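Lon211 (Mycobacterium tuberculosis, PDB 6VBK) is the N-terminal domain of a Lon protease, an ATP-dependent enzyme, and probably helps recognise and bind protein substrates for degradation. Local coordinates at residues L14-E20 against R65-R71; T81-Q87 against A98-S104. All coordinates share one frame. Residue numbers count along the deposited sequence, not the author numbering.

Interaction 1 of 2, residues L14-E20 against R65-R71; sequences LPVLPLE and RVLLVPR
Two apolar layers cover the parallel pair of strands 14-19 and 65-70. Val16, Pro18, Leu67 and Val69 point to one face, where Val16 CG1 meets Val69 CG2 at 3.8 Å. Leu17, Leu19, Leu68 and Pro70 point to the other. There Leu17 (chi1 and chi2 both t) sends CD1 to 3.9 Å from Val66 CG2, and Leu19 (mt) lays CD1 3.9 Å from Leu68 CB. At the start of the pair Leu14, also mt, brings CB to 3.9 Å from Leu67 CB. Helix 38-50 packs on the Leu17 side, through Val40, while Val106, Ile108 and Val121 of other strands close over Leu67. The backbones are extended, their axes 4.7 Å apart at closest approach and 39° from parallel, a strongly twisted crossing. Register is Val16-Leu67, Leu17-Leu68, Pro18-Val69 and Leu19-Pro70, with CA-CA distances of 4.9 to 5.2 Å. The connection from 14-19 to 65-70 runs through helix 38-50, and the parallel pair sits in the mixed, curled sheet of the PUA-like Lon substrate-binding domain. Hydrogen bonds step from strand to strand: Leu67 N to Pro15 O 2.9 Å, Leu17 N to Leu67 O 2.8 Å, Val69 N to Leu17 O 3.3 Å, Leu19 N to Val69 O 3.0 Å, Arg71 N to Leu19 O 3.1 Å. Pro18 and Pro70, which have no amide hydrogen, occupy positions where this ladder needs none. At the polar edge Arg71 (chi1 t, chi2 t, chi3 p) spreads one guanidinium face over Pro18, CZ to CB 3.8 Å; it is salt-bridged to Glu39, and Arg71 NH1 makes a long salt bridge of 3.7 Å to OE1 of the poorly ordered Glu20.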
ATOM      1  N   LEU B  14      -7.220  10.414  -0.443  1.00 54.86           N
ATOM      2  CA  LEU B  14      -7.691  11.487  -1.306  1.00 54.13           C
ATOM      3  C   LEU B  14      -9.079  11.935  -0.876  1.00 48.68           C
ATOM      4  O   LEU B  14      -9.861  11.131  -0.352  1.00 51.02           O
ATOM      5  CB  LEU B  14      -7.738  11.039  -2.776  1.00 48.56           C
ATOM      6  CG  LEU B  14      -6.420  10.579  -3.400  1.00 44.82           C
ATOM      7  CD1 LEU B  14      -6.677   9.879  -4.722  1.00 59.10           C
ATOM      8  CD2 LEU B  14      -5.478  11.758  -3.585  1.00 54.24           C
ATOM      9  N   PRO B  15      -9.413  13.208  -1.085  1.00 56.78           N
ATOM     10  CA  PRO B  15     -10.788  13.655  -0.842  1.00 51.13           C
ATOM     11  C   PRO B  15     -11.699  13.244  -1.987  1.00 58.30           C
ATOM     12  O   PRO B  15     -11.316  13.286  -3.159  1.00 55.54           O
ATOM     13  CB  PRO B  15     -10.650  15.179  -0.754  1.00 57.34           C
ATOM     14  CG  PRO B  15      -9.485  15.486  -1.633  1.00 60.44           C
ATOM     15  CD  PRO B  15      -8.540  14.313  -1.520  1.00 60.92           C
ATOM     16  N   VAL B  16     -12.915  12.839  -1.637  1.00 51.25           N
ATOM     17  CA  VAL B  16     -13.867  12.345  -2.625  1.00 56.80           C
ATOM     18  C   VAL B  16     -14.600  13.523  -3.252  1.00 60.27           C
ATOM     19  O   VAL B  16     -15.267  14.297  -2.556  1.00 55.18           O
ATOM     20  CB  VAL B  16     -14.857  11.355  -1.995  1.00 58.44           C
ATOM     21  CG1 VAL B  16     -15.954  11.006  -2.988  1.00 59.59           C
ATOM     22  CG2 VAL B  16     -14.131  10.102  -1.540  1.00 57.97           C
ATOM     23  N   LEU B  17     -14.465  13.649  -4.571  1.00 45.06           N
ATOM     24  CA  LEU B  17     -15.209  14.687  -5.325  1.00 52.18           C
ATOM     25  C   LEU B  17     -16.320  13.948  -6.070  1.00 58.26           C
ATOM     26  O   LEU B  17     -16.032  13.343  -7.109  1.00 64.22           O
ATOM     27  CB  LEU B  17     -14.267  15.420  -6.283  1.00 55.29           C
ATOM     28  CG  LEU B  17     -14.755  16.790  -6.748  1.00 58.14           C
ATOM     29  CD1 LEU B  17     -13.602  17.633  -7.266  1.00 53.29           C
ATOM     30  CD2 LEU B  17     -15.834  16.646  -7.806  1.00 64.88           C
ATOM     31  N   PRO B  18     -17.556  13.901  -5.531  1.00 64.23           N
ATOM     32  CA  PRO B  18     -18.645  13.160  -6.161  1.00 63.19           C
ATOM     33  C   PRO B  18     -19.147  13.781  -7.470  1.00 64.11           C
ATOM     34  O   PRO B  18     -19.252  14.983  -7.548  1.00 69.82           O
ATOM     35  CB  PRO B  18     -19.756  13.221  -5.104  1.00 76.22           C
ATOM     36  CG  PRO B  18     -19.481  14.503  -4.363  1.00 72.47           C
ATOM     37  CD  PRO B  18     -17.971  14.585  -4.310  1.00 65.72           C
ATOM     38  N   LEU B  19     -19.438  12.921  -8.448  1.00 77.43           N
ATOM     39  CA  LEU B  19     -19.973  13.341  -9.768  1.00 87.12           C
ATOM     40  C   LEU B  19     -21.402  12.799  -9.896  1.00 92.82           C
ATOM     41  O   LEU B  19     -21.552  11.576 -10.073  1.00 90.28           O
ATOM     42  CB  LEU B  19     -19.071  12.776 -10.869  1.00 76.69           C
ATOM     43  CG  LEU B  19     -17.584  13.093 -10.727  1.00 69.52           C
ATOM     44  CD1 LEU B  19     -16.776  12.387 -11.801  1.00 67.45           C
ATOM     45  CD2 LEU B  19     -17.344  14.592 -10.780  1.00 67.70           C
ATOM     46  N   GLU B  20     -22.404  13.672  -9.768  1.00105.21           N
ATOM     47  CA  GLU B  20     -23.824  13.241  -9.860  1.00118.35           C
ATOM     48  C   GLU B  20     -24.082  12.678 -11.260  1.00113.71           C
ATOM     49  O   GLU B  20     -24.709  11.607 -11.364  1.00110.44           O
ATOM     50  CB  GLU B  20     -24.741  14.446  -9.646  1.00126.48           C
ATOM     51  CG  GLU B  20     -24.518  15.168  -8.328  1.00127.44           C
ATOM     52  CD  GLU B  20     -25.481  14.795  -7.215  1.00123.61           C
ATOM     53  OE1 GLU B  20     -25.657  13.587  -6.962  1.00121.04           O
ATOM     54  OE2 GLU B  20     -26.060  15.717  -6.609  1.00123.01           O
ATOM     55  N   ARG B  65      -5.017  17.259  -5.646  1.00 49.51           N
ATOM     56  CA  ARG B  65      -5.365  15.917  -6.093  1.00 50.76           C
ATOM     57  C   ARG B  65      -6.680  15.499  -5.452  1.00 58.43           C
ATOM     58  O   ARG B  65      -6.819  15.539  -4.225  1.00 55.40           O
ATOM     59  CB  ARG B  65      -4.258  14.917  -5.742  1.00 56.96           C
ATOM     60  CG  ARG B  65      -2.962  15.137  -6.507  1.00 69.78           C
ATOM     61  CD  ARG B  65      -1.776  14.526  -5.778  1.00 75.74           C
ATOM     62  NE  ARG B  65      -1.960  13.104  -5.511  1.00 81.05           N
ATOM     63  CZ  ARG B  65      -1.516  12.130  -6.299  1.00 88.80           C
ATOM     64  NH1 ARG B  65      -0.859  12.422  -7.413  1.00 89.99           N
ATOM     65  NH2 ARG B  65      -1.730  10.863  -5.975  1.00 82.84           N
ATOM     66  N   VAL B  66      -7.644  15.101  -6.283  1.00 47.54           N
ATOM     67  CA  VAL B  66      -8.953  14.670  -5.814  1.00 59.72           C
ATOM     68  C   VAL B  66      -9.253  13.293  -6.388  1.00 59.96           C
ATOM     69  O   VAL B  66      -8.606  12.829  -7.329  1.00 56.51           O
ATOM     70  CB  VAL B  66     -10.072  15.662  -6.198  1.00 56.42           C
ATOM     71  CG1 VAL B  66      -9.819  17.024  -5.570  1.00 52.06           C
ATOM     72  CG2 VAL B  66     -10.181  15.780  -7.710  1.00 53.45           C
ATOM     73  N   LEU B  67     -10.253  12.639  -5.805  1.00 54.28           N
ATOM     74  CA  LEU B  67     -10.737  11.349  -6.283  1.00 48.26           C
ATOM     75  C   LEU B  67     -12.123  11.556  -6.880  1.00 59.04           C
ATOM     76  O   LEU B  67     -13.099  11.760  -6.149  1.00 58.65           O
ATOM     77  CB  LEU B  67     -10.763  10.315  -5.159  1.00 51.02           C
ATOM     78  CG  LEU B  67     -11.048   8.882  -5.612  1.00 65.43           C
ATOM     79  CD1 LEU B  67     -10.046   8.441  -6.668  1.00 60.28           C
ATOM     80  CD2 LEU B  67     -11.037   7.929  -4.429  1.00 62.63           C
ATOM     81  N   LEU B  68     -12.203  11.509  -8.207  1.00 49.09           N
ATOM     82  CA  LEU B  68     -13.460  11.705  -8.921  1.00 50.00           C
ATOM     83  C   LEU B  68     -14.235  10.392  -8.912  1.00 54.85           C
ATOM     84  O   LEU B  68     -13.871   9.444  -9.617  1.00 56.11           O
ATOM     85  CB  LEU B  68     -13.185  12.181 -10.343  1.00 49.80           C
ATOM     86  CG  LEU B  68     -12.239  13.380 -10.450  1.00 47.56           C
ATOM     87  CD1 LEU B  68     -11.691  13.499 -11.857  1.00 48.40           C
ATOM     88  CD2 LEU B  68     -12.942  14.665 -10.038  1.00 51.76           C
ATOM     89  N   VAL B  69     -15.297  10.334  -8.118  1.00 57.93           N
ATOM     90  CA  VAL B  69     -16.060   9.114  -7.895  1.00 57.40           C
ATOM     91  C   VAL B  69     -17.477   9.319  -8.420  1.00 67.54           C
ATOM     92  O   VAL B  69     -18.168  10.246  -7.986  1.00 62.76           O
ATOM     93  CB  VAL B  69     -16.096   8.720  -6.409  1.00 58.85           C
ATOM     94  CG1 VAL B  69     -16.734   7.348  -6.242  1.00 65.93           C
ATOM     95  CG2 VAL B  69     -14.696   8.748  -5.819  1.00 71.73           C
ATOM     96  N   PRO B  70     -18.030   8.415  -9.408  1.00 73.62           N
ATOM     97  CA  PRO B  70     -19.485   8.180 -10.245  1.00 88.58           C
ATOM     98  C   PRO B  70     -20.517   7.808  -9.175  1.00100.42           C
ATOM     99  O   PRO B  70     -20.529   6.665  -8.770  1.00117.09           O
ATOM    100  CB  PRO B  70     -19.207   7.047 -11.232  1.00 92.02           C
ATOM    101  CG  PRO B  70     -17.714   7.075 -11.359  1.00 81.76           C
ATOM    102  CD  PRO B  70     -17.233   7.306  -9.943  1.00 83.27           C
ATOM    103  N   ARG B  71     -21.289   8.784  -8.687  1.00 82.02           N
ATOM    104  CA  ARG B  71     -22.310   8.478  -7.650  1.00 98.42           C
ATOM    105  C   ARG B  71     -23.693   8.966  -8.089  1.00109.90           C
ATOM    106  O   ARG B  71     -23.840  10.177  -8.327  1.00115.90           O
ATOM    107  CB  ARG B  71     -21.953   9.171  -6.332  1.00 92.23           C
ATOM    108  CG  ARG B  71     -23.063   9.118  -5.293  1.00 98.46           C
ATOM    109  CD  ARG B  71     -22.869  10.077  -4.136  1.00 94.44           C
ATOM    110  NE  ARG B  71     -23.309  11.436  -4.414  1.00 92.65           N
ATOM    111  CZ  ARG B  71     -23.126  12.463  -3.594  1.00 88.59           C
ATOM    112  NH1 ARG B  71     -23.561  13.665  -3.927  1.00 88.97           N
ATOM    113  NH2 ARG B  71     -22.508  12.284  -2.443  1.00 86.32           N
TER

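Interaction 2 of 2, residues T81-Q87 against A98-S104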
ATOM      1  N   THR B  81     -11.423   7.936 -10.145  1.00 46.48           N
ATOM      2  CA  THR B  81     -10.365   8.425 -11.019  1.00 56.58           C
ATOM      3  C   THR B  81      -9.545   9.461 -10.267  1.00 48.81           C
ATOM      4  O   THR B  81     -10.089  10.471  -9.805  1.00 50.67           O
ATOM      5  CB  THR B  81     -10.935   9.028 -12.303  1.00 56.46           C
ATOM      6  OG1 THR B  81     -11.687   8.035 -13.009  1.00 57.70           O
ATOM      7  CG2 THR B  81      -9.811   9.526 -13.198  1.00 48.41           C
ATOM      8  N   LEU B  82      -8.247   9.203 -10.131  1.00 54.78           N
ATOM      9  CA  LEU B  82      -7.340  10.200  -9.580  1.00 55.58           C
ATOM     10  C   LEU B  82      -7.334  11.428 -10.480  1.00 57.63           C
ATOM     11  O   LEU B  82      -6.988  11.341 -11.661  1.00 45.18           O
ATOM     12  CB  LEU B  82      -5.932   9.621  -9.450  1.00 54.06           C
ATOM     13  CG  LEU B  82      -4.821  10.590  -9.036  1.00 54.89           C
ATOM     14  CD1 LEU B  82      -5.158  11.267  -7.718  1.00 54.11           C
ATOM     15  CD2 LEU B  82      -3.479   9.873  -8.945  1.00 56.11           C
ATOM     16  N   GLY B  83      -7.734  12.564  -9.928  1.00 46.26           N
ATOM     17  CA  GLY B  83      -7.857  13.796 -10.691  1.00 40.24           C
ATOM     18  C   GLY B  83      -6.885  14.851 -10.202  1.00 44.39           C
ATOM     19  O   GLY B  83      -6.682  15.006  -8.996  1.00 48.34           O
ATOM     20  N   VAL B  84      -6.288  15.571 -11.146  1.00 39.42           N
ATOM     21  CA  VAL B  84      -5.388  16.681 -10.851  1.00 41.33           C
ATOM     22  C   VAL B  84      -6.095  17.969 -11.247  1.00 39.09           C
ATOM     23  O   VAL B  84      -6.453  18.155 -12.417  1.00 42.67           O
ATOM     24  CB  VAL B  84      -4.046  16.537 -11.585  1.00 47.91           C
ATOM     25  CG1 VAL B  84      -3.244  17.822 -11.471  1.00 51.08           C
ATOM     26  CG2 VAL B  84      -3.258  15.365 -11.022  1.00 47.42           C
ATOM     27  N   ILE B  85      -6.306  18.852 -10.273  1.00 40.75           N
ATOM     28  CA  ILE B  85      -6.907  20.153 -10.539  1.00 38.83           C
ATOM     29  C   ILE B  85      -5.894  20.987 -11.311  1.00 48.42           C
ATOM     30  O   ILE B  85      -4.941  21.520 -10.733  1.00 47.82           O
ATOM     31  CB  ILE B  85      -7.340  20.855  -9.238  1.00 46.07           C
ATOM     32  CG1 ILE B  85      -8.337  19.985  -8.470  1.00 44.65           C
ATOM     33  CG2 ILE B  85      -7.949  22.217  -9.544  1.00 41.00           C
ATOM     34  CD1 ILE B  85      -9.644  19.755  -9.201  1.00 48.93           C
ATOM     35  N   GLU B  86      -6.087  21.091 -12.627  1.00 38.63           N
ATOM     36  CA  GLU B  86      -5.105  21.765 -13.469  1.00 38.36           C
ATOM     37  C   GLU B  86      -5.262  23.279 -13.420  1.00 51.21           C
ATOM     38  O   GLU B  86      -4.264  24.007 -13.391  1.00 49.03           O
ATOM     39  CB  GLU B  86      -5.222  21.267 -14.911  1.00 41.58           C
ATOM     40  CG  GLU B  86      -4.981  19.775 -15.085  1.00 45.44           C
ATOM     41  CD  GLU B  86      -3.507  19.407 -15.078  1.00 60.95           C
ATOM     42  OE1 GLU B  86      -2.661  20.320 -14.967  1.00 63.74           O
ATOM     43  OE2 GLU B  86      -3.196  18.204 -15.187  1.00 62.18           O
ATOM     44  N   GLN B  87      -6.499  23.769 -13.416  1.00 48.32           N
ATOM     45  CA  GLN B  87      -6.764  25.198 -13.443  1.00 45.60           C
ATOM     46  C   GLN B  87      -7.959  25.516 -12.558  1.00 46.83           C
ATOM     47  O   GLN B  87      -8.834  24.675 -12.339  1.00 45.54           O
ATOM     48  CB  GLN B  87      -7.033  25.697 -14.867  1.00 48.19           C
ATOM     49  CG  GLN B  87      -5.830  25.644 -15.787  1.00 74.99           C
ATOM     50  CD  GLN B  87      -6.149  26.135 -17.182  1.00 92.17           C
ATOM     51  OE1 GLN B  87      -7.311  26.175 -17.588  1.00 99.00           O
ATOM     52  NE2 GLN B  87      -5.117  26.518 -17.923  1.00 99.08           N
ATOM     53  N   ALA B  98     -13.432  24.815 -12.234  1.00 50.22           N
ATOM     54  CA  ALA B  98     -12.124  24.194 -12.123  1.00 47.73           C
ATOM     55  C   ALA B  98     -11.960  23.231 -13.287  1.00 47.32           C
ATOM     56  O   ALA B  98     -12.941  22.702 -13.814  1.00 52.18           O
ATOM     57  CB  ALA B  98     -11.952  23.461 -10.787  1.00 42.79           C
ATOM     58  N   VAL B  99     -10.714  23.019 -13.693  1.00 43.34           N
ATOM     59  CA  VAL B  99     -10.383  22.088 -14.764  1.00 42.11           C
ATOM     60  C   VAL B  99      -9.616  20.929 -14.147  1.00 37.76           C
ATOM     61  O   VAL B  99      -8.575  21.135 -13.511  1.00 46.42           O
ATOM     62  CB  VAL B  99      -9.572  22.764 -15.878  1.00 47.91           C
ATOM     63  CG1 VAL B  99      -9.142  21.740 -16.914  1.00 40.46           C
ATOM     64  CG2 VAL B  99     -10.391  23.866 -16.527  1.00 42.42           C
ATOM     65  N   VAL B 100     -10.132  19.715 -14.327  1.00 41.31           N
ATOM     66  CA  VAL B 100      -9.544  18.521 -13.737  1.00 37.85           C
ATOM     67  C   VAL B 100      -9.129  17.571 -14.853  1.00 39.65           C
ATOM     68  O   VAL B 100      -9.798  17.475 -15.889  1.00 43.22           O
ATOM     69  CB  VAL B 100     -10.510  17.831 -12.748  1.00 42.08           C
ATOM     70  CG1 VAL B 100     -11.716  17.247 -13.475  1.00 40.43           C
ATOM     71  CG2 VAL B 100      -9.786  16.755 -11.948  1.00 50.00           C
ATOM     72  N   ARG B 101      -8.010  16.884 -14.641  1.00 37.93           N
ATOM     73  CA  ARG B 101      -7.489  15.896 -15.574  1.00 36.44           C
ATOM     74  C   ARG B 101      -7.471  14.536 -14.892  1.00 40.23           C
ATOM     75  O   ARG B 101      -6.869  14.382 -13.825  1.00 41.62           O
ATOM     76  CB  ARG B 101      -6.081  16.274 -16.046  1.00 37.43           C
ATOM     77  CG  ARG B 101      -5.391  15.208 -16.891  1.00 44.79           C
ATOM     78  CD  ARG B 101      -3.979  15.645 -17.258  1.00 48.26           C
ATOM     79  NE  ARG B 101      -3.151  15.859 -16.074  1.00 68.75           N
ATOM     80  CZ  ARG B 101      -2.310  14.958 -15.577  1.00 81.80           C
ATOM     81  NH1 ARG B 101      -2.177  13.778 -16.166  1.00 95.47           N
ATOM     82  NH2 ARG B 101      -1.598  15.237 -14.494  1.00 76.55           N
ATOM     83  N   GLY B 102      -8.137  13.558 -15.504  1.00 42.04           N
ATOM     84  CA  GLY B 102      -8.101  12.195 -14.994  1.00 43.74           C
ATOM     85  C   GLY B 102      -6.763  11.526 -15.261  1.00 52.27           C
ATOM     86  O   GLY B 102      -6.283  11.501 -16.398  1.00 53.43           O
ATOM     87  N   VAL B 103      -6.170  10.959 -14.212  1.00 48.26           N
ATOM     88  CA  VAL B 103      -4.817  10.404 -14.269  1.00 50.21           C
ATOM     89  C   VAL B 103      -4.845   8.876 -14.317  1.00 64.03           C
ATOM     90  O   VAL B 103      -4.352   8.268 -15.269  1.00 64.65           O
ATOM     91  CB  VAL B 103      -3.960  10.909 -13.085  1.00 60.93           C
ATOM     92  CG1 VAL B 103      -2.550  10.307 -13.121  1.00 63.23           C
ATOM     93  CG2 VAL B 103      -3.891  12.428 -13.076  1.00 55.49           C
ATOM     94  N   SER B 104      -5.407   8.238 -13.289  1.00 45.16           N
ATOM     95  CA  SER B 104      -5.349   6.785 -13.187  1.00 47.75           C
ATOM     96  C   SER B 104      -6.524   6.264 -12.367  1.00 56.37           C
ATOM     97  O   SER B 104      -7.220   7.019 -11.685  1.00 57.14           O
ATOM     98  CB  SER B 104      -4.018   6.333 -12.573  1.00 60.03           C
ATOM     99  OG  SER B 104      -3.807   6.936 -11.306  1.00 57.42           O
TER
HETATM  100  O   HOH W   1      -0.788  17.877 -14.125  1.00115.29           O
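A beta hairpin with a classic beta bulge joins strands 79-88 and 96-112 in the curled sheet of this Lon substrate-binding domain. The two segments run antiparallel, 4.5 Å apart at their axes' closest approach and with their directions at 145°. Val84 and Arg101 form a regular hydrogen-bonded pair, Val84 N to Arg101 O and Arg101 N to Val84 O both 3.0 Å; Gly83-Gly102 and Ile85-Val100 are the non-hydrogen-bonded pairs beside it. Beyond Ile85 the register slips by one residue, so that Glu86 and Gln87 together face Val99. Val99 O takes a short bond from Glu86 N at 2.6 Å and a weak one from Gln87 N at 3.4 Å, while Val99 N returns to Gln87 O at 2.8 Å. Glu86, the first bulge residue, has the helical psi of -40° that makes the extra step possible. Towards the other end, Val103 N reaches Leu82 O at 2.7 Å and Leu82 N reaches Ser104 O at 2.9 Å.

Two glycines make room for side chains from the partner strand: Val100 CG2 sits 3.7 Å from Gly83 CA, where a CB would clash with it, and Thr81 CG2 lies 3.6 Å from Gly102 CA, where a CB would be tight. On this face Ile85 CD1 also meets Val100 CG2 at 4.1 Å, and Val100 goes on to pack against Leu68, Val30 and Leu32. On the opposite face Val84 CG2 touches Val103 CG2 at 3.6 Å, and Arg101 folds back to Glu86 in a salt bridge, NE to OE2 2.5 Å. A water spans the same pair, donating to Glu86 OE2 at 2.7 Å and accepting from Arg101 NH2 at 2.8 Å.

Overall arrangement
Interactions 1 and 2 are neighbouring parts of one mixed sheet, their centres about 10 Å apart. They come in series along the chain: the parallel pairing of 14-20 with 65-71 is complete before the hairpin of 81-87 with 98-104 begins. Strands 65-70 and 79-88, consecutive in sequence, are the seam between them, through probable hydrogen bonds from Gly83 N to Val66 O and from Leu68 N to Thr81 O, both 2.8 Å. Leu14 CD1 and Leu82 CD1 also pack at 3.6 Å. The strand order is thus 9-19, 65-70, 79-88, 96-112, and strand 120-125 pairs with both 9-19 and 96-112, curling the sheet of this probable substrate-binding domain back on itself.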